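Local coordinates for protein glucose-6-phosphate isomerase (Chlamydia trachomatis D/UW-3/CX, PDB 6OTU) that catalyses the reversible isomerization of glucose-6-phosphate to fructose-6-phosphate, at residues Val21-Met26 with Glu69-Leu74; Ile92-Glu97 with Ser491-Gly496; Ser177-Phe182 with Leu281-Gly286; Thr333-Tyr338 with Pro374-Asp379; Gly405-Gln410 with Val460-Ser465. All coordinates share one frame; numbering follows the deposited sequence.

Contact 1 (Val21-Met26 with Glu69-Leu74)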
# COMPACT_ATOMS: atom_id res chain seq x y z
N VAL A 21 32.86 -10.59 -1.46
CA VAL A 21 33.48 -11.50 -0.50
C VAL A 21 33.84 -10.77 0.80
O VAL A 21 33.55 -11.24 1.90
CB VAL A 21 34.69 -12.19 -1.15
CG1 VAL A 21 35.65 -12.77 -0.10
CG2 VAL A 21 34.20 -13.25 -2.13
N ALA A 22 34.45 -9.60 0.68
CA ALA A 22 34.74 -8.82 1.89
C ALA A 22 33.45 -8.46 2.63
O ALA A 22 33.41 -8.48 3.87
CB ALA A 22 35.50 -7.55 1.53
N LEU A 23 32.39 -8.13 1.89
CA LEU A 23 31.16 -7.69 2.53
C LEU A 23 30.48 -8.84 3.28
O LEU A 23 29.79 -8.60 4.28
CB LEU A 23 30.23 -7.08 1.48
CG LEU A 23 30.50 -5.62 1.09
CD1 LEU A 23 29.85 -5.30 -0.27
CD2 LEU A 23 30.00 -4.67 2.19
N GLN A 24 30.64 -10.07 2.79
CA GLN A 24 30.03 -11.22 3.46
C GLN A 24 30.66 -11.44 4.83
O GLN A 24 29.96 -11.81 5.77
CB GLN A 24 30.16 -12.47 2.60
CG GLN A 24 29.27 -12.44 1.37
CD GLN A 24 29.40 -13.68 0.50
OE1 GLN A 24 30.51 -14.22 0.32
NE2 GLN A 24 28.28 -14.15 -0.04
N GLU A 25 31.97 -11.20 4.95
CA GLU A 25 32.62 -11.25 6.26
C GLU A 25 32.12 -10.13 7.16
O GLU A 25 31.87 -10.34 8.35
CB GLU A 25 34.14 -11.17 6.10
CG GLU A 25 34.64 -11.93 4.90
CD GLU A 25 36.12 -12.24 4.96
OE1 GLU A 25 36.56 -13.16 4.25
OE2 GLU A 25 36.83 -11.55 5.73
N MET A 26 31.96 -8.93 6.61
CA MET A 26 31.50 -7.80 7.42
C MET A 26 30.07 -8.00 7.87
O MET A 26 29.72 -7.64 9.01
CB MET A 26 31.64 -6.50 6.62
CG MET A 26 33.05 -6.19 6.21
SD MET A 26 33.18 -4.68 5.23
CE MET A 26 34.71 -5.06 4.36
N GLU A 69 33.56 1.35 2.33
CA GLU A 69 34.66 1.27 1.37
C GLU A 69 34.47 0.08 0.44
O GLU A 69 34.68 0.19 -0.77
CB GLU A 69 36.01 1.19 2.09
N ALA A 70 34.03 -1.05 0.99
CA ALA A 70 33.82 -2.24 0.17
C ALA A 70 32.61 -2.09 -0.75
O ALA A 70 32.67 -2.48 -1.92
CB ALA A 70 33.67 -3.46 1.09
N LEU A 71 31.49 -1.54 -0.25
CA LEU A 71 30.38 -1.22 -1.14
C LEU A 71 30.85 -0.34 -2.29
O LEU A 71 30.48 -0.56 -3.45
CB LEU A 71 29.25 -0.53 -0.38
CG LEU A 71 28.38 -1.41 0.53
CD1 LEU A 71 27.45 -0.57 1.41
CD2 LEU A 71 27.58 -2.43 -0.29
N GLN A 72 31.70 0.66 -2.01
CA GLN A 72 32.25 1.46 -3.10
C GLN A 72 33.03 0.59 -4.08
O GLN A 72 32.94 0.78 -5.30
CB GLN A 72 33.14 2.58 -2.56
CG GLN A 72 34.08 3.18 -3.62
CD GLN A 72 33.35 4.06 -4.62
OE1 GLN A 72 32.38 4.74 -4.27
NE2 GLN A 72 33.81 4.07 -5.87
N GLY A 73 33.84 -0.34 -3.56
CA GLY A 73 34.53 -1.29 -4.42
C GLY A 73 33.57 -2.13 -5.24
O GLY A 73 33.84 -2.44 -6.40
N LEU A 74 32.42 -2.49 -4.67
CA LEU A 74 31.44 -3.27 -5.41
C LEU A 74 30.91 -2.51 -6.62
O LEU A 74 30.74 -3.10 -7.69
CB LEU A 74 30.29 -3.71 -4.48
CG LEU A 74 29.24 -4.63 -5.11
CD1 LEU A 74 29.92 -5.80 -5.80
CD2 LEU A 74 28.21 -5.13 -4.09
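Leu23 and Met26 meet Ala70, Leu71 and Leu74 with no ring, amide or carboxylate between them, so there is no flat face to cover and no edge to fill; carbon groups do all the touching. The worked example is of two side chains converging on a single methyl. Ala70 presents that methyl, and the residues that reach it lie about one helical turn apart. Leu23 CG lies 3.8 Å from Ala70 CB, and Met26 CE reaches the same Ala70 CB at 3.8 Å. In the methionine the extended chain (chi2 178°) places SD, and CE beyond it makes the contact. The two branches of Leu23 have different neighbours. Its CD1 meets Leu71 CD2 at 3.7 Å and, more loosely, Leu74 CD2 at 4.2 Å, whereas Leu23 CD2 lies against both Leu71 CG and Ala70 CB, 4.0 Å from each. The side chains of Leu23 and Leu71 cross at about a right angle. Helix 313-327 adds a further wall, with Trp323 and Leu327 against Leu23 and Met319 against Leu74. Over the two short segments the helix axes approach to 9.5 Å with an angle of 150° between their directions. The result is near-antiparallel, wholly apolar helix packing, which sets the N-terminal helix 18-26 on helix 65-77, away from the active site.

Contact 2 (Ile92-Glu97 with Ser491-Gly496)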
# COMPACT_ATOMS: atom_id res chain seq x y z
N ILE A 92 22.12 -1.01 -25.99
CA ILE A 92 21.08 -2.05 -25.87
C ILE A 92 21.14 -2.71 -24.50
O ILE A 92 21.76 -3.76 -24.32
CB ILE A 92 21.23 -3.10 -26.99
CG1 ILE A 92 21.39 -2.42 -28.35
CG2 ILE A 92 20.04 -4.05 -26.99
CD1 ILE A 92 20.10 -1.84 -28.90
N MET A 93 20.46 -2.12 -23.51
CA MET A 93 20.47 -2.69 -22.17
C MET A 93 19.30 -3.64 -21.91
O MET A 93 19.39 -4.48 -21.00
CB MET A 93 20.47 -1.56 -21.12
CG MET A 93 21.54 -0.48 -21.36
SD MET A 93 23.23 -1.06 -21.08
CE MET A 93 23.17 -1.50 -19.34
N ASN A 94 18.23 -3.54 -22.67
CA ASN A 94 17.06 -4.41 -22.48
C ASN A 94 17.27 -5.63 -23.36
O ASN A 94 16.81 -5.68 -24.50
CB ASN A 94 15.79 -3.64 -22.81
CG ASN A 94 14.55 -4.49 -22.70
OD1 ASN A 94 14.60 -5.62 -22.24
ND2 ASN A 94 13.41 -3.92 -23.11
N ARG A 95 17.98 -6.64 -22.85
CA ARG A 95 18.16 -7.85 -23.64
C ARG A 95 18.69 -8.97 -22.76
O ARG A 95 19.31 -8.74 -21.72
CB ARG A 95 19.11 -7.62 -24.81
CG ARG A 95 20.55 -7.40 -24.42
CD ARG A 95 21.43 -7.37 -25.66
NE ARG A 95 21.38 -8.61 -26.43
CZ ARG A 95 22.44 -9.40 -26.64
NH1 ARG A 95 23.62 -9.07 -26.13
NH2 ARG A 95 22.31 -10.51 -27.36
N ILE A 96 18.43 -10.20 -23.20
CA ILE A 96 18.94 -11.41 -22.57
C ILE A 96 19.79 -12.13 -23.61
O ILE A 96 19.30 -12.47 -24.70
CB ILE A 96 17.81 -12.32 -22.06
CG1 ILE A 96 16.99 -11.62 -20.96
CG2 ILE A 96 18.37 -13.63 -21.55
CD1 ILE A 96 17.78 -11.28 -19.72
N GLU A 97 21.07 -12.34 -23.30
CA GLU A 97 21.96 -12.98 -24.25
C GLU A 97 21.67 -14.47 -24.30
O GLU A 97 21.37 -15.09 -23.28
CB GLU A 97 23.42 -12.74 -23.89
N SER A 491 16.65 -5.24 -15.86
CA SER A 491 15.64 -4.46 -15.15
C SER A 491 14.51 -3.98 -16.05
O SER A 491 13.57 -3.38 -15.53
CB SER A 491 16.28 -3.24 -14.47
OG SER A 491 17.29 -3.59 -13.54
N PHE A 492 14.57 -4.17 -17.36
CA PHE A 492 13.76 -3.34 -18.24
C PHE A 492 12.76 -4.11 -19.09
O PHE A 492 12.08 -3.50 -19.92
CB PHE A 492 14.67 -2.48 -19.13
CG PHE A 492 15.70 -1.71 -18.34
CD1 PHE A 492 15.31 -0.66 -17.50
CD2 PHE A 492 17.04 -2.07 -18.40
CE1 PHE A 492 16.25 0.04 -16.75
CE2 PHE A 492 18.00 -1.38 -17.63
CZ PHE A 492 17.60 -0.32 -16.80
N ASP A 493 12.61 -5.42 -18.89
CA ASP A 493 11.49 -6.14 -19.46
C ASP A 493 10.59 -6.67 -18.34
O ASP A 493 10.78 -6.36 -17.15
CB ASP A 493 11.97 -7.26 -20.41
CG ASP A 493 12.82 -8.31 -19.72
OD1 ASP A 493 13.12 -8.14 -18.51
OD2 ASP A 493 13.19 -9.29 -20.41
N GLN A 494 9.57 -7.45 -18.72
CA GLN A 494 8.55 -7.84 -17.75
C GLN A 494 7.76 -9.03 -18.27
O GLN A 494 6.56 -8.93 -18.54
CB GLN A 494 7.65 -6.64 -17.41
CG GLN A 494 6.99 -5.91 -18.59
CD GLN A 494 7.92 -5.01 -19.37
OE1 GLN A 494 8.68 -4.22 -18.80
NE2 GLN A 494 7.87 -5.12 -20.70
N GLU A 495 8.43 -10.17 -18.42
CA GLU A 495 7.76 -11.34 -18.98
C GLU A 495 6.62 -11.83 -18.10
O GLU A 495 5.70 -12.49 -18.60
CB GLU A 495 8.78 -12.44 -19.22
CG GLU A 495 9.69 -12.14 -20.40
CD GLU A 495 8.93 -11.99 -21.72
OE1 GLU A 495 7.96 -12.76 -21.96
OE2 GLU A 495 9.29 -11.08 -22.51
N GLY A 496 6.65 -11.53 -16.79
CA GLY A 496 5.51 -11.84 -15.93
C GLY A 496 4.27 -11.04 -16.29
O GLY A 496 3.15 -11.56 -16.24
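Asn94 reaches Phe492 and Asp493 because its CG stands anti to the backbone N (chi1 177°). Asn94 is the centre of an inverse gamma turn, and it faces the bend that leads through Gln494, the N-cap, into helix 495-511. Its OD1 comes 3.6 Å from Asp493 CB, with the amide and carboxylate planes turned 78° apart. Asn94 CB packs 4.0 Å from Phe492 CB. The polar ends have other partners: ND2 of Asn94 bonds to Glu102 and OD1 to Asn490, which together fix the rotation of the amide. Asp493 holds CG between its backbone N and carbonyl carbon (chi1 61°), and its carboxylate is likewise gripped twice, by a salt bridge to Lys359 and a hydrogen bond from Asn447 of the second subunit. Gln494, next in line, touches the bound glucose-6-phosphate and bonds to Arg269, another pocket residue, so the contact lies directly beside the substrate site; the side chain of Asp493 is about 8 Å from the ligand. Phe492 finishes the packing: Met93 O sits at the edge of its ring, near the plane, and Ser491 CB lies 3.8 Å above the centre of one face.

Contact 3 (Ser177-Phe182 with Leu281-Gly286)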
# COMPACT_ATOMS: atom_id res chain seq x y z
N SER A 177 -4.67 25.32 -9.43
CA SER A 177 -5.38 24.62 -10.49
C SER A 177 -6.85 24.47 -10.09
O SER A 177 -7.15 24.18 -8.94
CB SER A 177 -4.75 23.24 -10.75
OG SER A 177 -5.67 22.34 -11.36
N ASP A 178 -7.75 24.69 -11.06
CA ASP A 178 -9.17 24.38 -10.90
C ASP A 178 -9.59 23.15 -11.72
O ASP A 178 -10.79 22.86 -11.81
CB ASP A 178 -10.03 25.59 -11.28
CG ASP A 178 -9.72 26.14 -12.68
OD1 ASP A 178 -8.70 25.75 -13.30
OD2 ASP A 178 -10.51 26.98 -13.17
N LYS A 179 -8.64 22.44 -12.31
CA LYS A 179 -8.95 21.24 -13.08
C LYS A 179 -9.30 20.09 -12.16
O LYS A 179 -8.70 19.91 -11.09
CB LYS A 179 -7.76 20.83 -13.96
CG LYS A 179 -7.31 21.92 -14.90
CD LYS A 179 -8.50 22.55 -15.63
CE LYS A 179 -8.02 23.61 -16.63
NZ LYS A 179 -9.14 24.27 -17.38
N ARG A 180 -10.27 19.29 -12.58
CA ARG A 180 -10.61 18.05 -11.90
C ARG A 180 -10.03 16.88 -12.69
O ARG A 180 -10.21 16.81 -13.91
CB ARG A 180 -12.12 17.92 -11.76
CG ARG A 180 -12.82 19.19 -11.30
CD ARG A 180 -14.33 19.01 -11.41
NE ARG A 180 -14.85 18.12 -10.37
CZ ARG A 180 -15.83 17.23 -10.56
NH1 ARG A 180 -16.39 17.10 -11.76
NH2 ARG A 180 -16.26 16.49 -9.54
N ILE A 181 -9.35 15.98 -11.98
CA ILE A 181 -8.49 14.97 -12.60
C ILE A 181 -8.86 13.61 -12.04
O ILE A 181 -8.92 13.42 -10.82
CB ILE A 181 -6.99 15.28 -12.35
CG1 ILE A 181 -6.67 16.73 -12.72
CG2 ILE A 181 -6.10 14.31 -13.12
CD1 ILE A 181 -6.77 17.03 -14.20
N PHE A 182 -9.11 12.66 -12.93
CA PHE A 182 -9.50 11.30 -12.55
C PHE A 182 -8.65 10.29 -13.31
O PHE A 182 -8.13 10.57 -14.40
CB PHE A 182 -10.99 11.04 -12.84
CG PHE A 182 -11.92 11.99 -12.13
CD1 PHE A 182 -12.27 13.20 -12.71
CD2 PHE A 182 -12.42 11.67 -10.88
CE1 PHE A 182 -13.10 14.08 -12.04
CE2 PHE A 182 -13.26 12.54 -10.20
CZ PHE A 182 -13.61 13.75 -10.79
N LEU A 281 -0.30 16.14 -16.45
CA LEU A 281 0.37 17.15 -15.64
C LEU A 281 0.27 18.52 -16.29
O LEU A 281 -0.04 19.51 -15.62
CB LEU A 281 1.84 16.76 -15.41
CG LEU A 281 2.09 15.46 -14.64
CD1 LEU A 281 3.58 15.13 -14.61
CD2 LEU A 281 1.53 15.51 -13.23
N GLY A 282 0.53 18.59 -17.60
CA GLY A 282 0.43 19.87 -18.28
C GLY A 282 -0.96 20.48 -18.21
O GLY A 282 -1.10 21.69 -18.01
N PHE A 283 -2.00 19.66 -18.35
CA PHE A 283 -3.36 20.17 -18.26
C PHE A 283 -3.69 20.65 -16.85
O PHE A 283 -4.29 21.72 -16.67
CB PHE A 283 -4.35 19.09 -18.72
CG PHE A 283 -5.79 19.48 -18.59
CD1 PHE A 283 -6.43 20.16 -19.62
CD2 PHE A 283 -6.53 19.14 -17.46
CE1 PHE A 283 -7.78 20.51 -19.51
CE2 PHE A 283 -7.86 19.49 -17.36
CZ PHE A 283 -8.49 20.17 -18.38
N ALA A 284 -3.32 19.86 -15.84
CA ALA A 284 -3.61 20.23 -14.46
C ALA A 284 -2.95 21.55 -14.10
O ALA A 284 -3.62 22.50 -13.67
CB ALA A 284 -3.15 19.13 -13.50
N PHE A 285 -1.64 21.64 -14.30
CA PHE A 285 -0.85 22.71 -13.72
C PHE A 285 -0.23 23.66 -14.73
O PHE A 285 0.48 24.58 -14.32
CB PHE A 285 0.25 22.11 -12.84
CG PHE A 285 -0.22 20.97 -11.97
CD1 PHE A 285 -1.17 21.18 -10.99
CD2 PHE A 285 0.27 19.68 -12.14
CE1 PHE A 285 -1.62 20.14 -10.19
CE2 PHE A 285 -0.16 18.64 -11.34
CZ PHE A 285 -1.11 18.88 -10.37
N GLY A 286 -0.47 23.47 -16.03
CA GLY A 286 0.14 24.31 -17.05
C GLY A 286 1.49 23.81 -17.51
O GLY A 286 2.21 23.12 -16.77
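Lys179 lays its aliphatic chain against Phe283, at the point where an ST turn leads into strand 180-184, the outermost strand in this chain of the five-stranded parallel sheet, and meets the end of helix 275-285. Its CB starts 3.7 Å from Phe283 CE2. The next carbon, CG, comes closer, 3.5 Å from the same CE2. A bend at chi2 (-47°) places CD 3.6 Å from Phe283 CZ, and CE follows over one face. The tip goes elsewhere: NZ bonds to the backbone carbonyls of Phe149 and Arg146, so the charge is held by two oxygens while the methylenes serve as an apolar surface. Lysine and phenylalanine side chains cross at about a right angle. Ile181, two residues on and also directed at the helix, takes the edge of that ring, its CD1 lying in the ring plane 3.9 Å from Phe283 CD2. The same methyl is 4.2 Å from Ala284 CB, and Tyr168 of helix 162-172 touches both Ile181 and Ala284. Ahead of the strand, Ser177 OG accepts from Lys179 N at 3.1 Å with an angle of 148°, the bond that defines the ST turn. It also lies 3.1 Å from Ala284 O, at most a weak bond. The backbone O of Ser177 receives Arg197 of the second subunit, placing this corner at the dimer interface. Phe285 folds its ring back on its neighbour, with Ala284 CB 3.5 Å above the ring centre.

Contact 4 (Thr333-Tyr338 with Pro374-Asp379)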
# COMPACT_ATOMS: atom_id res chain seq x y z
N THR A 333 11.54 -3.63 2.03
CA THR A 333 11.87 -2.24 2.31
C THR A 333 10.57 -1.46 2.40
O THR A 333 9.75 -1.53 1.48
CB THR A 333 12.76 -1.60 1.21
OG1 THR A 333 13.94 -2.37 1.02
CG2 THR A 333 13.18 -0.20 1.63
N ALA A 334 10.40 -0.70 3.48
CA ALA A 334 9.28 0.22 3.66
C ALA A 334 9.70 1.63 3.28
O ALA A 334 10.65 2.18 3.85
CB ALA A 334 8.78 0.20 5.10
N VAL A 335 8.97 2.23 2.35
CA VAL A 335 9.16 3.63 1.98
C VAL A 335 8.11 4.46 2.72
O VAL A 335 6.91 4.24 2.55
CB VAL A 335 9.07 3.83 0.46
CG1 VAL A 335 9.52 5.22 0.07
CG2 VAL A 335 9.92 2.76 -0.29
N ILE A 336 8.56 5.40 3.54
CA ILE A 336 7.67 6.11 4.47
C ILE A 336 7.72 7.61 4.22
O ILE A 336 8.55 8.31 4.83
CB ILE A 336 8.04 5.80 5.93
CG1 ILE A 336 8.04 4.28 6.19
CG2 ILE A 336 7.11 6.53 6.90
CD1 ILE A 336 6.67 3.60 6.00
N PRO A 337 6.88 8.16 3.35
CA PRO A 337 6.90 9.63 3.12
C PRO A 337 6.11 10.39 4.20
O PRO A 337 4.95 10.08 4.48
CB PRO A 337 6.27 9.79 1.73
CG PRO A 337 5.96 8.32 1.22
CD PRO A 337 5.96 7.45 2.44
N TYR A 338 6.76 11.38 4.82
CA TYR A 338 6.08 12.28 5.76
C TYR A 338 5.54 13.46 4.97
O TYR A 338 5.99 14.60 5.08
CB TYR A 338 7.01 12.71 6.89
CG TYR A 338 7.08 11.69 8.01
CD1 TYR A 338 7.58 10.42 7.77
CD2 TYR A 338 6.63 11.98 9.31
CE1 TYR A 338 7.65 9.47 8.76
CE2 TYR A 338 6.69 11.03 10.32
CZ TYR A 338 7.20 9.77 10.04
OH TYR A 338 7.27 8.77 11.01
N PRO A 374 13.47 -6.72 -3.28
CA PRO A 374 12.65 -6.96 -2.09
C PRO A 374 11.21 -6.54 -2.35
O PRO A 374 10.89 -5.91 -3.37
CB PRO A 374 13.31 -6.09 -1.01
CG PRO A 374 13.97 -4.97 -1.78
CD PRO A 374 14.31 -5.51 -3.16
N ILE A 375 10.33 -6.92 -1.42
CA ILE A 375 8.98 -6.35 -1.40
C ILE A 375 9.10 -4.87 -1.06
O ILE A 375 9.78 -4.49 -0.10
CB ILE A 375 8.08 -7.08 -0.40
CG1 ILE A 375 8.18 -8.60 -0.54
CG2 ILE A 375 6.63 -6.64 -0.57
CD1 ILE A 375 7.80 -9.09 -1.87
N ILE A 376 8.49 -4.03 -1.87
CA ILE A 376 8.45 -2.60 -1.60
C ILE A 376 7.04 -2.28 -1.16
O ILE A 376 6.07 -2.63 -1.84
CB ILE A 376 8.90 -1.79 -2.82
CG1 ILE A 376 10.38 -2.10 -3.12
CG2 ILE A 376 8.73 -0.29 -2.57
CD1 ILE A 376 10.89 -1.54 -4.45
N TRP A 377 6.92 -1.68 0.03
CA TRP A 377 5.63 -1.38 0.63
C TRP A 377 5.81 -0.16 1.52
O TRP A 377 6.92 0.32 1.73
CB TRP A 377 5.11 -2.58 1.41
CG TRP A 377 5.95 -2.91 2.59
CD1 TRP A 377 7.23 -3.40 2.58
CD2 TRP A 377 5.59 -2.75 3.96
NE1 TRP A 377 7.68 -3.56 3.88
CE2 TRP A 377 6.69 -3.17 4.74
CE3 TRP A 377 4.43 -2.28 4.61
CZ2 TRP A 377 6.67 -3.15 6.14
CZ3 TRP A 377 4.41 -2.27 6.00
CH2 TRP A 377 5.52 -2.70 6.75
N GLY A 378 4.72 0.35 2.06
CA GLY A 378 4.81 1.49 2.94
C GLY A 378 3.59 2.38 2.84
O GLY A 378 2.67 2.14 2.05
N ASP A 379 3.60 3.43 3.66
CA ASP A 379 2.54 4.43 3.70
C ASP A 379 3.10 5.67 4.39
O ASP A 379 4.27 5.69 4.79
CB ASP A 379 1.29 3.88 4.41
CG ASP A 379 -0.00 4.40 3.80
OD1 ASP A 379 -0.06 5.59 3.42
OD2 ASP A 379 -0.97 3.60 3.70
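The beta-alpha-beta unit of strand 332-337, helix 345-357 and strand 375-377 brings Thr333 and Ala334 beside Ile376 and Trp377 as parallel neighbours, their segments 21° apart in direction, with 375-377 outermost in the chain's mixed six-stranded sheet. Three backbone bonds join them: Thr333 N to Ile375 O at 2.9 Å, Trp377 N to Thr333 O at 3.2 Å, and Val335 N to Trp377 O at 2.9 Å. On one face of the sheet Trp377 CG stands between its backbone N and carbonyl carbon (chi1 66°), and one face of the indole takes Ala334 CB in a CH-pi contact, 4.3 Å from the five-membered ring centroid. That methyl is displaced toward the rim, and Phe388 meets the tryptophan ring as well. On the other face, Val335 CG2 and Ile376 CG2 touch at 4.0 Å, under helix 345-357, whose Leu349 packs on Val335 and whose Gln350 bonds to Ile376 O. The same helix bears Glu355, the probable proton donor. Beyond the paired residues Gly378, at phi 148°, brings CA to 3.5 Å from Val335 O in a CA-H...O contact. Past it, Asp379 O lies 3.4 Å from both Ile336 CD1 and Pro337 CD.

Contact 5 (Gly405-Gln410 with Val460-Ser465)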
# COMPACT_ATOMS: atom_id res chain seq x y z
N GLY A 405 11.01 13.15 3.81
CA GLY A 405 10.42 14.28 4.49
C GLY A 405 10.81 15.63 3.91
O GLY A 405 11.70 15.74 3.05
N PHE A 406 10.12 16.65 4.40
CA PHE A 406 10.34 18.02 3.94
C PHE A 406 10.32 18.96 5.13
O PHE A 406 9.69 18.68 6.17
CB PHE A 406 9.28 18.43 2.90
CG PHE A 406 9.19 17.46 1.76
CD1 PHE A 406 10.03 17.57 0.67
CD2 PHE A 406 8.31 16.38 1.82
CE1 PHE A 406 9.99 16.65 -0.37
CE2 PHE A 406 8.25 15.46 0.78
CZ PHE A 406 9.10 15.60 -0.32
N LEU A 407 11.06 20.07 4.99
CA LEU A 407 11.09 21.09 6.02
C LEU A 407 9.85 21.98 6.02
O LEU A 407 9.57 22.63 7.03
CB LEU A 407 12.34 21.97 5.86
CG LEU A 407 13.66 21.20 5.92
CD1 LEU A 407 14.84 22.15 5.79
CD2 LEU A 407 13.79 20.37 7.19
N HIS A 408 9.10 22.04 4.91
CA HIS A 408 8.02 22.99 4.77
C HIS A 408 6.85 22.37 4.03
O HIS A 408 7.04 21.51 3.17
CB HIS A 408 8.45 24.25 4.01
CG HIS A 408 9.46 25.05 4.75
ND1 HIS A 408 9.13 25.85 5.82
CD2 HIS A 408 10.80 25.16 4.59
CE1 HIS A 408 10.23 26.42 6.29
NE2 HIS A 408 11.25 26.03 5.55
N ASN A 409 5.65 22.83 4.36
CA ASN A 409 4.48 22.30 3.69
C ASN A 409 4.31 22.96 2.32
O ASN A 409 4.95 23.97 1.98
CB ASN A 409 3.23 22.48 4.57
CG ASN A 409 2.92 23.93 4.87
OD1 ASN A 409 2.62 24.72 3.97
ND2 ASN A 409 2.94 24.29 6.16
N GLN A 410 3.43 22.36 1.51
CA GLN A 410 3.19 22.87 0.17
C GLN A 410 2.15 23.98 0.15
O GLN A 410 2.27 24.93 -0.62
CB GLN A 410 2.73 21.74 -0.76
CG GLN A 410 3.79 20.74 -1.13
CD GLN A 410 3.24 19.66 -2.05
OE1 GLN A 410 2.44 18.82 -1.63
NE2 GLN A 410 3.65 19.70 -3.32
N VAL A 460 15.62 14.39 2.66
CA VAL A 460 14.84 15.61 2.92
C VAL A 460 15.16 16.67 1.88
O VAL A 460 16.32 16.87 1.52
CB VAL A 460 15.10 16.19 4.34
CG1 VAL A 460 14.00 17.18 4.73
CG2 VAL A 460 15.22 15.10 5.36
N ALA A 461 14.12 17.37 1.43
CA ALA A 461 14.25 18.60 0.65
C ALA A 461 13.54 19.72 1.40
O ALA A 461 12.78 19.48 2.34
CB ALA A 461 13.68 18.44 -0.76
N GLN A 462 13.81 20.97 0.99
CA GLN A 462 13.15 22.12 1.62
C GLN A 462 11.63 22.02 1.50
O GLN A 462 10.90 22.29 2.47
CB GLN A 462 13.61 23.43 0.97
CG GLN A 462 14.92 23.94 1.47
CD GLN A 462 14.92 24.19 2.95
OE1 GLN A 462 13.90 24.52 3.55
NE2 GLN A 462 16.09 24.03 3.55
N GLN A 463 11.14 21.69 0.32
CA GLN A 463 9.71 21.73 0.07
C GLN A 463 9.45 20.90 -1.17
O GLN A 463 10.25 20.90 -2.10
CB GLN A 463 9.23 23.18 -0.10
CG GLN A 463 7.75 23.39 -0.33
CD GLN A 463 7.41 24.81 -0.79
OE1 GLN A 463 7.97 25.30 -1.77
NE2 GLN A 463 6.51 25.47 -0.08
N LEU A 464 8.36 20.14 -1.14
CA LEU A 464 7.93 19.41 -2.32
C LEU A 464 7.47 20.40 -3.38
O LEU A 464 6.73 21.34 -3.09
CB LEU A 464 6.81 18.43 -1.94
CG LEU A 464 6.25 17.48 -3.02
CD1 LEU A 464 7.36 16.70 -3.72
CD2 LEU A 464 5.21 16.54 -2.43
N SER A 465 7.93 20.19 -4.60
CA SER A 465 7.65 21.10 -5.71
C SER A 465 7.66 20.28 -6.99
O SER A 465 8.01 19.09 -6.97
CB SER A 465 8.69 22.21 -5.77
OG SER A 465 9.97 21.65 -6.05
O HOH W 1 6.50 19.98 0.98
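Gly405 opens the contact by presenting its carbonyl oxygen to the neighbouring strand: Ala461 N gives it a weak bond, and Val460 CG1 crowds it at 3.2 Å. Phe406 points to the face it shares with Ala461, and Leu464 CB lies 3.9 Å above its ring, displaced toward the rim, in a CH-pi contact. Leu407 donates from N to Ala461 O at 3.2 Å. Its methyls divide, CD2 meeting Val460 CG1 at 4.0 Å and CD1 the amide of Gln462. That amide runs alongside His408, with OE1 in the imidazole plane 3.3 Å from CD2. The backbone of His408 is tied across by a water that donates to its O and accepts from Leu464 N. Asn409 O receives Gln463 NE2 at 3.0 Å and 167°, a bond reached by an extended glutamine chain. Gln410, finally, lays its amide against Leu464, with NE2 3.4 Å from Leu464 CG; the stronger partners of NE2 are Ala170 O and Ser174 OG, while Asp190 of the second subunit holds the backbone N of Gln410. Helix 466-487 packs on Phe406 and Ala461, and helix 422-439, through Phe427, touches Leu407 and Val460. Such are the C-terminal ends of two adjacent parallel strands and the turns that follow them in a layered alpha/beta sheet, with helix 422-439 in the connection between them.

From the N terminus, contact 1 closes first, a short loop that joins helix 18-26 to helix 65-77. Contact 2 then opens near residue 92 and closes only near 491, joining the loop after helix 80-89 to the start of helix 495-511, beside the substrate pocket, so its loop encloses contacts 3, 4 and 5. Within that loop the three follow in series, none crossing another. Contact 3 ties the edge of the five-stranded parallel sheet to helix 275-285, whereas contacts 4 and 5 both build the six-stranded mixed sheet, strands 332-337 and 401-406 being neighbours in it. Their nearest atoms are about 4 Å apart. Contacts 2 to 5 all touch the second subunit; contact 1 does not.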